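Local structure of Lys-gingipain W83 (Porphyromonas gingivalis, 6I9A) at residues K152-A157 against G199-L204; S209-T214 against F242-N247; A273-G278 against N323-I328. The protein cleaves proteins after lysine as a secreted calcium-binding cysteine endopeptidase of family C25, and may act as a virulence factor in periodontal disease. One frame throughout, in Å; residues are numbered along the deposited sequence.

Contact 1 of 3, residues K152-A157 against G199-L204; sequences KVLLIA and GCYSHL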
loop_
_atom_site.group_PDB
_atom_site.type_symbol
_atom_site.label_atom_id
_atom_site.label_comp_id
_atom_site.label_asym_id
_atom_site.label_seq_id
_atom_site.Cartn_x
_atom_site.Cartn_y
_atom_site.Cartn_z
ATOM N N LYS A 152 16.095 8.463 -2.162
ATOM C CA LYS A 152 16.236 8.467 -3.622
ATOM C C LYS A 152 14.977 7.929 -4.272
ATOM O O LYS A 152 14.352 7.004 -3.731
ATOM C CB LYS A 152 17.451 7.603 -4.007
ATOM C CG LYS A 152 18.697 7.939 -3.161
ATOM C CD LYS A 152 19.914 7.164 -3.613
ATOM C CE LYS A 152 21.092 7.420 -2.692
ATOM N NZ LYS A 152 22.211 6.507 -3.002
ATOM N N VAL A 153 14.610 8.476 -5.443
ATOM C CA VAL A 153 13.414 8.033 -6.165
ATOM C C VAL A 153 13.730 8.020 -7.644
ATOM O O VAL A 153 14.695 8.673 -8.094
ATOM C CB VAL A 153 12.147 8.894 -5.891
ATOM C CG1 VAL A 153 11.799 8.917 -4.409
ATOM C CG2 VAL A 153 12.279 10.314 -6.443
ATOM N N LEU A 154 12.894 7.286 -8.409
ATOM C CA LEU A 154 12.966 7.219 -9.870
ATOM C C LEU A 154 11.594 7.578 -10.426
ATOM O O LEU A 154 10.587 6.951 -10.100
ATOM C CB LEU A 154 13.365 5.818 -10.308
ATOM C CG LEU A 154 13.373 5.580 -11.839
ATOM C CD1 LEU A 154 14.361 6.496 -12.575
ATOM C CD2 LEU A 154 13.623 4.124 -12.140
ATOM N N LEU A 155 11.575 8.628 -11.288
ATOM C CA LEU A 155 10.329 9.147 -11.902
ATOM C C LEU A 155 10.508 9.198 -13.403
ATOM O O LEU A 155 11.493 9.788 -13.894
ATOM C CB LEU A 155 10.071 10.546 -11.357
ATOM C CG LEU A 155 9.959 10.679 -9.828
ATOM C CD1 LEU A 155 9.833 12.152 -9.424
ATOM C CD2 LEU A 155 8.731 9.878 -9.291
ATOM N N ILE A 156 9.603 8.559 -14.147
ATOM C CA ILE A 156 9.753 8.487 -15.604
ATOM C C ILE A 156 8.455 8.875 -16.284
ATOM O O ILE A 156 7.398 8.225 -16.051
ATOM C CB ILE A 156 10.126 7.014 -16.019
ATOM C CG1 ILE A 156 11.501 6.631 -15.402
ATOM C CG2 ILE A 156 10.168 6.885 -17.563
ATOM C CD1 ILE A 156 11.767 5.145 -15.508
ATOM N N ALA A 157 8.537 9.881 -17.181
ATOM C CA ALA A 157 7.487 10.183 -18.133
ATOM C C ALA A 157 7.893 9.466 -19.407
ATOM O O ALA A 157 8.803 9.945 -20.134
ATOM C CB ALA A 157 7.356 11.685 -18.360
ATOM N N GLY A 199 19.725 4.104 -19.572
ATOM C CA GLY A 199 20.211 3.895 -18.215
ATOM C C GLY A 199 19.210 4.200 -17.116
ATOM O O GLY A 199 19.545 4.070 -15.935
ATOM N N CYS A 200 17.970 4.529 -17.463
ATOM C CA CYS A 200 17.017 4.955 -16.426
ATOM C C CYS A 200 16.702 3.879 -15.394
ATOM O O CYS A 200 16.373 4.234 -14.271
ATOM C CB CYS A 200 15.729 5.491 -17.040
ATOM S SG CYS A 200 14.799 4.279 -18.023
ATOM N N TYR A 201 16.777 2.595 -15.737
ATOM C CA TYR A 201 16.432 1.552 -14.757
ATOM C C TYR A 201 17.638 1.084 -13.931
ATOM O O TYR A 201 17.447 0.313 -12.998
ATOM C CB TYR A 201 15.723 0.381 -15.434
ATOM C CG TYR A 201 14.397 0.834 -16.048
ATOM C CD1 TYR A 201 13.396 1.404 -15.253
ATOM C CD2 TYR A 201 14.140 0.666 -17.412
ATOM C CE1 TYR A 201 12.174 1.779 -15.787
ATOM C CE2 TYR A 201 12.926 1.062 -17.960
ATOM C CZ TYR A 201 11.949 1.615 -17.138
ATOM O OH TYR A 201 10.729 1.998 -17.645
ATOM N N SER A 202 18.831 1.620 -14.200
ATOM C CA SER A 202 19.988 1.297 -13.348
ATOM C C SER A 202 19.725 1.652 -11.903
ATOM O O SER A 202 20.199 0.985 -10.964
ATOM C CB SER A 202 21.207 2.090 -13.820
ATOM O OG SER A 202 21.687 1.494 -15.007
ATOM N N HIS A 203 18.949 2.728 -11.702
ATOM C CA HIS A 203 18.674 3.251 -10.359
ATOM C C HIS A 203 17.831 2.276 -9.527
ATOM O O HIS A 203 17.906 2.316 -8.295
ATOM C CB HIS A 203 17.988 4.620 -10.469
ATOM C CG HIS A 203 18.718 5.542 -11.404
ATOM N ND1 HIS A 203 20.014 5.947 -11.173
ATOM C CD2 HIS A 203 18.292 6.104 -12.556
ATOM C CE1 HIS A 203 20.331 6.736 -12.192
ATOM N NE2 HIS A 203 19.325 6.853 -13.050
ATOM N N LEU A 204 17.092 1.365 -10.182
ATOM C CA LEU A 204 16.380 0.358 -9.401
ATOM C C LEU A 204 17.333 -0.602 -8.727
ATOM O O LEU A 204 17.029 -1.115 -7.655
ATOM C CB LEU A 204 15.468 -0.465 -10.323
ATOM C CG LEU A 204 14.324 0.308 -11.023
ATOM C CD1 LEU A 204 13.521 -0.666 -11.850
ATOM C CD2 LEU A 204 13.412 1.022 -10.003
#

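Contact 2 of 3, residues S209-T214 against F242-N247; sequences SFANYT and FLAIGN. With H8E (benzyl-N-[(2S)-1-[[(3S)-7-amino-1-(benzylamino)-1,2-dioxoheptan-3-yl]amino]-5-(2-methyl-2-phenylhydrazinyl)-1,5-dioxopentan-2-yl]carbamate), chain I.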
loop_
_atom_site.group_PDB
_atom_site.type_symbol
_atom_site.label_atom_id
_atom_site.label_comp_id
_atom_site.label_asym_id
_atom_site.label_seq_id
_atom_site.Cartn_x
_atom_site.Cartn_y
_atom_site.Cartn_z
ATOM N N SER A 209 13.619 4.336 -3.136
ATOM C CA SER A 209 12.482 3.989 -2.256
ATOM C C SER A 209 11.189 3.841 -3.068
ATOM O O SER A 209 10.212 3.229 -2.594
ATOM C CB SER A 209 12.265 5.084 -1.189
ATOM O OG SER A 209 12.051 6.345 -1.818
ATOM N N PHE A 210 11.138 4.484 -4.235
ATOM C CA PHE A 210 9.896 4.698 -4.964
ATOM C C PHE A 210 10.251 4.834 -6.422
ATOM O O PHE A 210 11.216 5.536 -6.765
ATOM C CB PHE A 210 9.272 6.008 -4.456
ATOM C CG PHE A 210 7.983 6.400 -5.154
ATOM C CD1 PHE A 210 6.820 5.647 -4.977
ATOM C CD2 PHE A 210 7.924 7.523 -5.983
ATOM C CE1 PHE A 210 5.627 6.042 -5.590
ATOM C CE2 PHE A 210 6.718 7.909 -6.594
ATOM C CZ PHE A 210 5.594 7.169 -6.380
ATOM N N ALA A 211 9.465 4.201 -7.281
ATOM C CA ALA A 211 9.618 4.295 -8.735
ATOM C C ALA A 211 8.246 4.487 -9.323
ATOM O O ALA A 211 7.336 3.687 -9.030
ATOM C CB ALA A 211 10.263 3.042 -9.277
ATOM N N ASN A 212 8.078 5.540 -10.162
ATOM C CA ASN A 212 6.769 5.781 -10.805
ATOM C C ASN A 212 7.013 6.022 -12.286
ATOM O O ASN A 212 7.817 6.885 -12.670
ATOM C CB ASN A 212 6.119 6.997 -10.167
ATOM C CG ASN A 212 4.720 7.384 -10.608
ATOM O OD1 ASN A 212 4.317 8.514 -10.341
ATOM N ND2 ASN A 212 3.958 6.478 -11.222
ATOM N N TYR A 213 6.338 5.215 -13.106
ATOM C CA TYR A 213 6.379 5.269 -14.558
ATOM C C TYR A 213 4.982 5.643 -15.039
ATOM O O TYR A 213 3.991 5.010 -14.652
ATOM C CB TYR A 213 6.788 3.873 -15.081
ATOM C CG TYR A 213 6.639 3.684 -16.572
ATOM C CD1 TYR A 213 5.438 3.230 -17.113
ATOM C CD2 TYR A 213 7.714 3.864 -17.431
ATOM C CE1 TYR A 213 5.306 2.960 -18.468
ATOM C CE2 TYR A 213 7.595 3.600 -18.800
ATOM C CZ TYR A 213 6.387 3.142 -19.310
ATOM O OH TYR A 213 6.276 2.905 -20.674
ATOM N N THR A 214 4.883 6.634 -15.935
ATOM C CA THR A 214 3.625 6.987 -16.591
ATOM C C THR A 214 3.874 7.051 -18.095
ATOM O O THR A 214 4.682 7.880 -18.579
ATOM C CB THR A 214 3.042 8.284 -16.034
ATOM O OG1 THR A 214 1.860 8.549 -16.841
ATOM C CG2 THR A 214 3.957 9.513 -16.092
ATOM N N PHE A 242 11.486 -1.200 -2.859
ATOM C CA PHE A 242 10.714 0.001 -3.189
ATOM C C PHE A 242 9.210 -0.266 -3.321
ATOM O O PHE A 242 8.758 -1.416 -3.499
ATOM C CB PHE A 242 11.283 0.656 -4.486
ATOM C CG PHE A 242 11.500 -0.295 -5.654
ATOM C CD1 PHE A 242 10.438 -0.724 -6.455
ATOM C CD2 PHE A 242 12.789 -0.698 -5.993
ATOM C CE1 PHE A 242 10.668 -1.605 -7.507
ATOM C CE2 PHE A 242 13.012 -1.550 -7.051
ATOM C CZ PHE A 242 11.976 -1.977 -7.818
ATOM N N LEU A 243 8.466 0.847 -3.324
ATOM C CA LEU A 243 7.097 0.866 -3.848
ATOM C C LEU A 243 7.215 1.284 -5.319
ATOM O O LEU A 243 7.925 2.256 -5.622
ATOM C CB LEU A 243 6.307 1.935 -3.085
ATOM C CG LEU A 243 4.949 2.314 -3.718
ATOM C CD1 LEU A 243 3.976 1.130 -3.794
ATOM C CD2 LEU A 243 4.299 3.435 -2.928
ATOM N N ALA A 244 6.563 0.551 -6.222
ATOM C CA ALA A 244 6.524 0.972 -7.635
ATOM C C ALA A 244 5.080 1.209 -8.017
ATOM O O ALA A 244 4.165 0.471 -7.582
ATOM C CB ALA A 244 7.169 -0.071 -8.519
ATOM N N ILE A 245 4.887 2.218 -8.866
ATOM C CA ILE A 245 3.532 2.571 -9.386
ATOM C C ILE A 245 3.649 2.682 -10.898
ATOM O O ILE A 245 4.446 3.500 -11.425
ATOM C CB ILE A 245 3.024 3.890 -8.781
ATOM C CG1 ILE A 245 2.962 3.762 -7.250
ATOM C CG2 ILE A 245 1.641 4.239 -9.384
ATOM C CD1 ILE A 245 2.357 4.978 -6.547
ATOM N N GLY A 246 2.885 1.856 -11.599
ATOM C CA GLY A 246 2.799 1.904 -13.060
ATOM C C GLY A 246 1.473 2.545 -13.457
ATOM O O GLY A 246 0.410 1.919 -13.326
ATOM N N ASN A 247 1.524 3.838 -13.799
ATOM C CA ASN A 247 0.344 4.533 -14.345
ATOM C C ASN A 247 0.350 4.305 -15.856
ATOM O O ASN A 247 0.930 5.078 -16.643
ATOM C CB ASN A 247 0.368 5.999 -13.989
ATOM C CG ASN A 247 0.230 6.251 -12.498
ATOM O OD1 ASN A 247 1.117 6.803 -11.844
ATOM N ND2 ASN A 247 -0.910 5.822 -11.931
HETATM C CAQ H8E I . 1.493 -2.107 -25.063
HETATM C CAK H8E I . 2.812 -2.463 -25.414
HETATM C CAH H8E I . 3.641 -1.533 -26.042
HETATM C CAL H8E I . 3.187 -0.254 -26.352
HETATM C CAR H8E I . 1.880 0.060 -26.011
HETATM C CBO H8E I . 1.032 -0.811 -25.342
HETATM C CBA H8E I . -0.293 -0.403 -25.085
HETATM N NBE H8E I . -0.436 0.329 -23.815
HETATM C CBL H8E I . -1.350 1.322 -23.634
HETATM O OAE H8E I . -2.039 1.746 -24.571
HETATM C CBN H8E I . -1.460 1.882 -22.219
HETATM O OAG H8E I . -0.444 1.640 -21.497
HETATM C CBS H8E I . -1.956 3.362 -22.220
HETATM C CBB H8E I . -1.623 4.111 -20.924
HETATM C CAY H8E I . -2.004 5.593 -20.977
HETATM C CAX H8E I . -1.931 6.322 -19.631
HETATM C CAW H8E I . -0.496 6.554 -19.177
HETATM N NAB H8E I . -0.507 7.298 -17.882
HETATM N NBG H8E I . -3.389 3.492 -22.516
HETATM C C H8E I . -3.925 4.160 -23.537
HETATM O O H8E I . -3.304 4.732 -24.423
HETATM C CA H8E I . -5.436 3.992 -23.623
HETATM N N H8E I . -6.079 5.078 -24.357
HETATM C CBK H8E I . -6.134 6.347 -23.880
HETATM O OAD H8E I . -5.516 6.640 -22.846
HETATM O OBI H8E I . -6.836 7.164 -24.570
HETATM C CBD H8E I . -6.877 8.584 -24.178
HETATM C CBP H8E I . -7.517 9.398 -25.211
HETATM C CAS H8E I . -8.855 9.786 -25.125
HETATM C CAM H8E I . -9.495 10.597 -26.110
HETATM C CAI H8E I . -8.713 10.928 -27.230
HETATM C CAN H8E I . -7.404 10.483 -27.344
HETATM C CAT H8E I . -6.793 9.730 -26.358
HETATM C CB H8E I . -5.763 2.660 -24.318
HETATM C CG H8E I . -5.191 2.564 -25.757
HETATM C CD H8E I . -5.203 1.147 -26.250
HETATM O OE1 H8E I . -6.225 0.662 -26.738
HETATM N NE2 H8E I . -4.040 0.507 -26.027
HETATM N NBT H8E I . -3.881 -0.868 -26.259
HETATM C CAA H8E I . -3.553 -1.615 -25.015
HETATM C CBQ H8E I . -3.298 -1.194 -27.521
HETATM C CAU H8E I . -2.572 -2.379 -27.720
HETATM C CAO H8E I . -2.068 -2.694 -28.979
HETATM C CAJ H8E I . -2.270 -1.829 -30.047
HETATM C CAP H8E I . -2.949 -0.633 -29.859
HETATM C CAV H8E I . -3.481 -0.325 -28.605
HETATM O O HOH W 1 1.618 8.473 -9.586
#

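Contact 3 of 3, residues A273-G278 against N323-I328; sequences AYAYIG and NTVNSI. With NA (sodium ion), chain E.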
loop_
_atom_site.group_PDB
_atom_site.type_symbol
_atom_site.label_atom_id
_atom_site.label_comp_id
_atom_site.label_asym_id
_atom_site.label_seq_id
_atom_site.Cartn_x
_atom_site.Cartn_y
_atom_site.Cartn_z
ATOM N N ALA A 273 10.253 -4.991 -5.557
ATOM C CA ALA A 273 9.370 -4.166 -4.732
ATOM C C ALA A 273 8.770 -4.900 -3.552
ATOM O O ALA A 273 8.593 -6.119 -3.609
ATOM C CB ALA A 273 8.198 -3.704 -5.655
ATOM N N TYR A 274 8.341 -4.130 -2.534
ATOM C CA TYR A 274 7.494 -4.714 -1.482
ATOM C C TYR A 274 5.999 -4.523 -1.791
ATOM O O TYR A 274 5.163 -5.224 -1.219
ATOM C CB TYR A 274 7.834 -4.120 -0.107
ATOM C CG TYR A 274 7.593 -2.637 0.010
ATOM C CD1 TYR A 274 6.304 -2.136 0.193
ATOM C CD2 TYR A 274 8.641 -1.722 -0.100
ATOM C CE1 TYR A 274 6.077 -0.765 0.322
ATOM C CE2 TYR A 274 8.417 -0.342 0.020
ATOM C CZ TYR A 274 7.127 0.128 0.182
ATOM O OH TYR A 274 6.853 1.458 0.318
ATOM N N ALA A 275 5.658 -3.631 -2.734
ATOM C CA ALA A 275 4.267 -3.410 -3.147
ATOM C C ALA A 275 4.321 -2.753 -4.508
ATOM O O ALA A 275 5.270 -2.044 -4.870
ATOM C CB ALA A 275 3.528 -2.531 -2.162
ATOM N N TYR A 276 3.231 -2.964 -5.253
ATOM C CA TYR A 276 3.034 -2.403 -6.610
ATOM C C TYR A 276 1.629 -1.927 -6.734
ATOM O O TYR A 276 0.687 -2.614 -6.337
ATOM C CB TYR A 276 3.300 -3.488 -7.657
ATOM C CG TYR A 276 3.237 -2.946 -9.073
ATOM C CD1 TYR A 276 4.248 -2.127 -9.569
ATOM C CD2 TYR A 276 2.151 -3.221 -9.900
ATOM C CE1 TYR A 276 4.204 -1.621 -10.870
ATOM C CE2 TYR A 276 2.105 -2.724 -11.215
ATOM C CZ TYR A 276 3.137 -1.919 -11.683
ATOM O OH TYR A 276 3.129 -1.395 -12.942
ATOM N N ILE A 277 1.478 -0.723 -7.304
ATOM C CA ILE A 277 0.149 -0.226 -7.681
ATOM C C ILE A 277 0.101 -0.134 -9.201
ATOM O O ILE A 277 1.004 0.475 -9.805
ATOM C CB ILE A 277 -0.127 1.185 -7.081
ATOM C CG1 ILE A 277 -0.217 1.080 -5.542
ATOM C CG2 ILE A 277 -1.444 1.732 -7.658
ATOM C CD1 ILE A 277 -0.095 2.444 -4.851
ATOM N N GLY A 278 -0.888 -0.746 -9.815
ATOM C CA GLY A 278 -1.041 -0.642 -11.250
ATOM C C GLY A 278 -2.437 -1.044 -11.648
ATOM O O GLY A 278 -3.302 -1.348 -10.799
ATOM N N ASN A 323 -1.290 7.741 4.545
ATOM C CA ASN A 323 0.061 7.285 4.869
ATOM C C ASN A 323 0.313 5.825 4.553
ATOM O O ASN A 323 1.435 5.373 4.817
ATOM C CB ASN A 323 0.381 7.610 6.349
ATOM C CG ASN A 323 0.563 9.100 6.495
ATOM O OD1 ASN A 323 1.056 9.763 5.554
ATOM N ND2 ASN A 323 0.174 9.690 7.616
ATOM N N THR A 324 -0.633 5.096 3.958
ATOM C CA THR A 324 -0.413 3.708 3.544
ATOM C C THR A 324 -0.257 3.618 2.036
ATOM O O THR A 324 -0.703 4.495 1.293
ATOM C CB THR A 324 -1.542 2.826 4.027
ATOM O OG1 THR A 324 -2.771 3.231 3.402
ATOM C CG2 THR A 324 -1.625 2.759 5.537
ATOM N N VAL A 325 0.226 2.489 1.582
ATOM C CA VAL A 325 0.271 2.184 0.135
ATOM C C VAL A 325 -1.159 2.204 -0.433
ATOM O O VAL A 325 -1.435 2.854 -1.447
ATOM C CB VAL A 325 0.926 0.807 -0.114
ATOM C CG1 VAL A 325 0.733 0.393 -1.578
ATOM C CG2 VAL A 325 2.424 0.852 0.218
ATOM N N ASN A 326 -2.106 1.505 0.238
ATOM C CA ASN A 326 -3.474 1.517 -0.303
ATOM C C ASN A 326 -3.989 2.932 -0.404
ATOM O O ASN A 326 -4.717 3.242 -1.364
ATOM C CB ASN A 326 -4.434 0.708 0.581
ATOM C CG ASN A 326 -4.633 -0.686 0.036
ATOM O OD1 ASN A 326 -3.985 -1.654 0.463
ATOM N ND2 ASN A 326 -5.547 -0.831 -0.929
ATOM N N SER A 327 -3.699 3.812 0.564
ATOM C CA SER A 327 -4.254 5.160 0.529
ATOM C C SER A 327 -3.729 5.962 -0.659
ATOM O O SER A 327 -4.403 6.901 -1.089
ATOM C CB SER A 327 -4.012 5.891 1.847
ATOM O OG SER A 327 -2.655 6.281 1.988
ATOM N N ILE A 328 -2.534 5.670 -1.163
ATOM C CA ILE A 328 -1.995 6.404 -2.354
ATOM C C ILE A 328 -2.915 6.091 -3.530
ATOM O O ILE A 328 -3.324 6.988 -4.288
ATOM C CB ILE A 328 -0.538 6.014 -2.630
ATOM C CG1 ILE A 328 0.353 6.402 -1.439
ATOM C CG2 ILE A 328 -0.054 6.637 -3.923
ATOM C CD1 ILE A 328 1.773 5.886 -1.555
HETATM NA NA NA E . 0.295 11.075 3.646
#

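Contact 1 of 3, residues K152-A157 against G199-L204
Leu154 and Ile156 reach the 199-204 segment through different first torsions: CG of Leu154 stands anti to its backbone N (chi1 176°), whereas CG1 of Ile156 lies beside its own N, anti to the carbonyl carbon (chi1 -63°). Both belong to strand 152-157, in the parallel part of the six-stranded sheet of the alpha/beta catalytic domain, and the face that carries them is covered by a type I beta turn, Gly199 to Ser202, running straight into the short helix 202-206. The two methyls of Leu154 meet different residues. CD1 lies 4.0 Å from His203 CD2, and CD2 packs 3.8 Å from Leu204 CD2, the leucine crossing both of these side chains at about a right angle. Between the branches sits the carbonyl of the turn, with Cys200 O 3.5 Å from Leu154 CD1. No hydrogen bond joins the two segments, and the contact is van der Waals packing of methyls against rings, the sulphur and the Cys200 carbonyl.

Tyr201 OH and His203 NE2 find partners elsewhere: His203 NE2 bonds to Tyr192 OH and its ring stacks with Tyr190, while Tyr201 OH bonds to Pro225 O, which would limit the movement of both rings. Within the turn, Cys200 SG sits over the centre of the Tyr201 ring, 3.6 Å above its plane. The same sulphur touches Ile156 from the other segment, with SG 4.0 Å from CD1. That methyl approaches the tyrosine ring obliquely and closely, Ile156 CD1 lying 3.4 Å from Tyr201 CE1.

Contact 2 of 3, residues S209-T214 against F242-N247
The carbonyl oxygen of Ile245 is gripped by two donors from the facing strand, the backbone N of Tyr213 and the side-chain amide of Asn212. Tyr213 N approaches nearly in line with the C=O bond, whereas Asn212 ND2, 3.0 Å from Ile245 O, comes from above the carbonyl plane, 53° out of it. With CG anti to the backbone N (chi1 -176°), the amide of Asn212 extends across to the neighbouring strand, and its second N-H reaches Asn247 OD1 at 2.9 Å in a nearly straight bond. Both acceptors lie close to the Asn212 amide plane, which fixes the rotation of that group, while the Asn247 amide is turned 73° against it. A water donates to Asn212 OD1 and Asn247 OD1, closing the link between the two amides, and Tyr313 OH also bonds to Asn212 OD1.

Around this polar cluster the strands pair in parallel, their axes 4.7 Å apart, through a regular ladder from Leu243 N to Asn247 N. On the asparagine face, Ile245 CD1 meets the edge of the Phe210 ring, 3.6 Å from CE1, and Leu243 lies alongside the same phenylalanine.

At the C-terminal ends of both strands, where active sites of parallel alpha/beta folds commonly lie, the lysine-like amine of the inhibitor is held by Thr214 and Asn247: H8E NAB is 2.9 Å from Thr214 OG1 and also donates to Asn247 O, consistent with the preference for lysine at P1. Asp288 OD2 also bonds to the inhibitor. Strands 210-214 and 242-247 form the middle of the six-stranded sheet, between strands 152-157 and 273-279, with helix 285-293 packed against Ile245 and Asn247.

Contact 3 of 3, residues A273-G278 against N323-I328
The ring of Tyr274 meets Val325 at its edge: CG2 of the valine lies in the ring plane, 4.0 Å from CE1. Beyond this pair, the ring also meets that of Tyr139, their planes at about 30°. The tyrosine stands at the corner that the chain turns within strand 273-279, and although its CB does not point at the helix, chi1 of 63° sets CG so that the end of the ring comes near it.

The other branch of Val325 faces the strand itself. Its CG1, anti to the backbone N (chi1 170°), sits 4.1 Å from Ala275 CB and 4.0 Å from Ile277 CD1, so one valine serves three residues. Ile277 CD1 also approaches Val325 O at 3.7 Å and packs on CB of Ile328, one helical turn later.

Thr324 is the N-cap of this helix: its OG1 accepts from Ser327 N at 3.0 Å, and Ser327 OG in turn donates to Thr324 O. Just before the cap, Asn323 OD1 binds a sodium ion at 2.4 Å, the site being completed by carbonyl oxygens of Ala315, Thr316, Leu318, Ser321 and Tyr322. The arrangement is that of a layered alpha/beta fold, in which the capped first turn of helix 325-342 covers one face of the central sheet.

After the N-terminal four-stranded sheet, the chain enters the six-stranded sheet with strand 152-157, passes through helix 163-178 and edge strand 188-192, and returns at 199-204 to close contact 1. A few residues on, strand 210-214 enters the sheet beside 152-157, and contact 2 closes when strand 242-247 pairs with it. Strand 273-279 follows next to 242-247, and contact 3 closes at the start of helix 325-342. The three loops run in series, neither nesting nor crossing. Probable backbone hydrogen bonds join them laterally: Ile156 N to Asn212 O between contacts 1 and 2, Gly246 N to Ile277 O between contacts 2 and 3. Contacts 1 and 3 do not touch, and are bridged by the strand pair of contact 2.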